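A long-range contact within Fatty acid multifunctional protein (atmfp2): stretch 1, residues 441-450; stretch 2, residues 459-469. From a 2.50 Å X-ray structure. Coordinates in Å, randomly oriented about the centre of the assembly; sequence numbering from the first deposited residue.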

# COMPACT_ATOMS: atom_id res chain seq x y z
N SER A 441 -2.53 3.63 35.43
CA SER A 441 -1.62 3.89 34.32
C SER A 441 -2.39 4.17 33.03
O SER A 441 -1.97 3.75 31.95
CB SER A 441 -0.69 2.70 34.12
OG SER A 441 -0.09 2.31 35.35
N GLN A 442 -3.51 4.87 33.15
CA GLN A 442 -4.37 5.14 32.00
C GLN A 442 -3.64 5.87 30.88
O GLN A 442 -4.03 5.79 29.72
CB GLN A 442 -5.62 5.92 32.42
CG GLN A 442 -6.60 5.12 33.27
CD GLN A 442 -6.08 4.85 34.67
OE1 GLN A 442 -5.30 5.63 35.22
NE2 GLN A 442 -6.51 3.74 35.26
N ASP A 443 -2.59 6.60 31.23
CA ASP A 443 -1.83 7.35 30.23
C ASP A 443 -0.91 6.43 29.43
O ASP A 443 -0.47 6.79 28.34
CB ASP A 443 -1.01 8.45 30.90
CG ASP A 443 0.08 7.89 31.79
OD1 ASP A 443 -0.22 7.02 32.63
OD2 ASP A 443 1.24 8.33 31.64
N ARG A 444 -0.64 5.25 29.97
CA ARG A 444 0.28 4.30 29.34
C ARG A 444 -0.45 3.22 28.56
O ARG A 444 0.17 2.44 27.84
CB ARG A 444 1.17 3.65 30.40
CG ARG A 444 2.29 4.52 30.92
CD ARG A 444 3.29 3.68 31.70
NE ARG A 444 2.80 3.32 33.03
CZ ARG A 444 3.22 2.26 33.71
NH1 ARG A 444 4.13 1.45 33.19
NH2 ARG A 444 2.73 2.01 34.92
N ILE A 445 -1.77 3.15 28.72
CA ILE A 445 -2.56 2.10 28.08
C ILE A 445 -3.07 2.53 26.71
O ILE A 445 -3.78 3.53 26.58
CB ILE A 445 -3.74 1.66 28.97
CG1 ILE A 445 -3.22 0.88 30.17
CG2 ILE A 445 -4.71 0.81 28.17
CD1 ILE A 445 -4.25 0.65 31.25
N VAL A 446 -2.69 1.77 25.68
CA VAL A 446 -3.06 2.08 24.31
C VAL A 446 -3.45 0.80 23.56
O VAL A 446 -3.16 -0.30 24.01
CB VAL A 446 -1.89 2.77 23.57
CG1 VAL A 446 -0.72 1.81 23.39
CG2 VAL A 446 -2.35 3.33 22.23
N GLY A 447 -4.11 0.97 22.42
CA GLY A 447 -4.54 -0.17 21.62
C GLY A 447 -3.68 -0.41 20.40
O GLY A 447 -3.61 0.42 19.50
N ALA A 448 -3.00 -1.55 20.38
CA ALA A 448 -2.22 -1.96 19.22
C ALA A 448 -2.96 -3.09 18.50
O ALA A 448 -2.72 -4.27 18.75
CB ALA A 448 -0.83 -2.41 19.64
N HIS A 449 -3.85 -2.71 17.60
CA HIS A 449 -4.75 -3.66 16.96
C HIS A 449 -4.19 -4.18 15.65
O HIS A 449 -4.01 -3.43 14.69
CB HIS A 449 -6.13 -3.04 16.75
CG HIS A 449 -7.18 -4.03 16.35
ND1 HIS A 449 -7.77 -4.03 15.11
CD2 HIS A 449 -7.74 -5.05 17.04
CE1 HIS A 449 -8.66 -5.00 15.05
NE2 HIS A 449 -8.66 -5.64 16.20
N PHE A 450 -3.92 -5.49 15.60
CA PHE A 450 -3.40 -6.13 14.40
C PHE A 450 -4.48 -6.97 13.73
O PHE A 450 -5.47 -7.34 14.35
CB PHE A 450 -2.20 -7.01 14.73
CG PHE A 450 -0.98 -6.26 15.16
CD1 PHE A 450 -0.86 -5.79 16.46
CD2 PHE A 450 0.06 -6.03 14.27
CE1 PHE A 450 0.27 -5.10 16.86
CE2 PHE A 450 1.19 -5.34 14.66
CZ PHE A 450 1.30 -4.88 15.96
N LEU A 459 -1.81 -3.40 7.77
CA LEU A 459 -2.46 -2.38 8.58
C LEU A 459 -2.23 -2.58 10.07
O LEU A 459 -2.08 -3.70 10.56
CB LEU A 459 -3.96 -2.34 8.31
CG LEU A 459 -4.71 -1.15 8.90
CD1 LEU A 459 -4.38 0.12 8.12
CD2 LEU A 459 -6.21 -1.40 8.90
N LEU A 460 -2.19 -1.46 10.79
CA LEU A 460 -2.12 -1.47 12.25
C LEU A 460 -3.00 -0.36 12.80
O LEU A 460 -2.81 0.81 12.48
CB LEU A 460 -0.68 -1.27 12.72
CG LEU A 460 -0.53 -0.94 14.21
CD1 LEU A 460 -1.17 -2.03 15.07
CD2 LEU A 460 0.93 -0.74 14.57
N GLU A 461 -3.98 -0.74 13.62
CA GLU A 461 -4.84 0.24 14.26
C GLU A 461 -4.28 0.63 15.63
O GLU A 461 -4.27 -0.18 16.55
CB GLU A 461 -6.26 -0.30 14.42
CG GLU A 461 -7.20 0.03 13.28
CD GLU A 461 -8.63 -0.38 13.57
OE1 GLU A 461 -8.84 -1.32 14.36
OE2 GLU A 461 -9.56 0.25 13.01
N ILE A 462 -3.82 1.87 15.74
CA ILE A 462 -3.41 2.42 17.03
C ILE A 462 -4.63 3.04 17.69
O ILE A 462 -5.08 4.11 17.28
CB ILE A 462 -2.30 3.47 16.88
CG1 ILE A 462 -1.02 2.83 16.35
CG2 ILE A 462 -2.03 4.15 18.21
CD1 ILE A 462 0.10 3.81 16.13
N VAL A 463 -5.17 2.36 18.69
CA VAL A 463 -6.38 2.82 19.36
C VAL A 463 -6.05 3.68 20.58
O VAL A 463 -5.55 3.17 21.59
CB VAL A 463 -7.27 1.64 19.80
CG1 VAL A 463 -8.55 2.15 20.43
CG2 VAL A 463 -7.58 0.75 18.61
N ARG A 464 -6.33 4.97 20.48
CA ARG A 464 -6.08 5.90 21.58
C ARG A 464 -7.33 6.04 22.44
O ARG A 464 -8.44 5.82 21.96
CB ARG A 464 -5.70 7.27 21.03
CG ARG A 464 -6.91 8.16 20.75
CD ARG A 464 -6.77 8.94 19.46
NE ARG A 464 -6.08 10.21 19.64
CZ ARG A 464 -6.32 11.29 18.91
NH1 ARG A 464 -7.24 11.25 17.96
NH2 ARG A 464 -5.65 12.41 19.14
N THR A 465 -7.15 6.40 23.70
CA THR A 465 -8.28 6.71 24.56
C THR A 465 -8.26 8.20 24.86
O THR A 465 -7.46 8.93 24.27
CB THR A 465 -8.22 5.94 25.89
OG1 THR A 465 -7.81 4.59 25.64
CG2 THR A 465 -9.58 5.92 26.55
N ASN A 466 -9.13 8.63 25.76
CA ASN A 466 -9.11 10.01 26.24
C ASN A 466 -7.89 10.23 27.12
O ASN A 466 -7.49 11.37 27.37
CB ASN A 466 -10.37 10.31 27.04
CG ASN A 466 -11.64 9.94 26.31
OD1 ASN A 466 -12.53 9.30 26.87
ND2 ASN A 466 -11.73 10.33 25.04
N HIS A 467 -7.30 9.13 27.58
CA HIS A 467 -6.20 9.20 28.53
C HIS A 467 -4.84 8.89 27.90
O HIS A 467 -3.81 9.35 28.38
CB HIS A 467 -6.46 8.25 29.70
CG HIS A 467 -7.81 8.45 30.33
ND1 HIS A 467 -8.05 9.42 31.28
CD2 HIS A 467 -8.98 7.80 30.14
CE1 HIS A 467 -9.32 9.36 31.65
NE2 HIS A 467 -9.90 8.38 30.98
N THR A 468 -4.84 8.11 26.82
CA THR A 468 -3.59 7.78 26.14
C THR A 468 -2.77 9.04 25.91
O THR A 468 -3.25 10.00 25.30
CB THR A 468 -3.84 7.09 24.79
OG1 THR A 468 -4.61 5.90 24.99
CG2 THR A 468 -2.52 6.74 24.13
N SER A 469 -1.54 9.04 26.41
CA SER A 469 -0.66 10.19 26.26
C SER A 469 -0.12 10.29 24.84
O SER A 469 0.19 9.28 24.21
CB SER A 469 0.49 10.12 27.26
OG SER A 469 1.41 9.12 26.89

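The strands of the two stretches run antiparallel, with 160° between their directions. Leu460 comes first among the contacts. Its CD1 sits over one face of the Phe450 ring, 3.8 Å from the centroid, a CH-pi contact between two apolar groups. Glu461 pairs with His449 through two backbone hydrogen bonds: His449 N to Glu461 O is 2.8 Å, and Glu461 N to His449 O is 2.9 Å. Their side chains share a sheet face, which brings His449 ND1 to 3.0 Å from Glu461 OE1.

Ile462 lies opposite Ala448 in a non-hydrogen-bonded pair. Its CG2 packs 4.1 Å from Val446 CG2, and its CA makes a CA-H...O contact of 3.2 Å with Gly447 O. Val463 bonds to Gly447 both ways: Val463 N to Gly447 O is 2.6 Å, and Gly447 N to Val463 O is 2.8 Å. The CA atoms of this pair are only 4.2 Å apart; a CB on Gly447 would clash with Val463 CB.

Beyond the strand, Thr465 N donates to Thr468 OG1 (2.9 Å), bracing the turn. His467 CB packs against Gln442 CB at 3.7 Å. Thr468 OG1 in turn donates to Ile445 O at 3.0 Å, tying the turn to stretch 1. Finally, Ser469 N donates to Asp443 O at 3.2 Å. Ser469 OG adds a weak bond to Asp443 O at 3.3 Å and also caps the helix that follows.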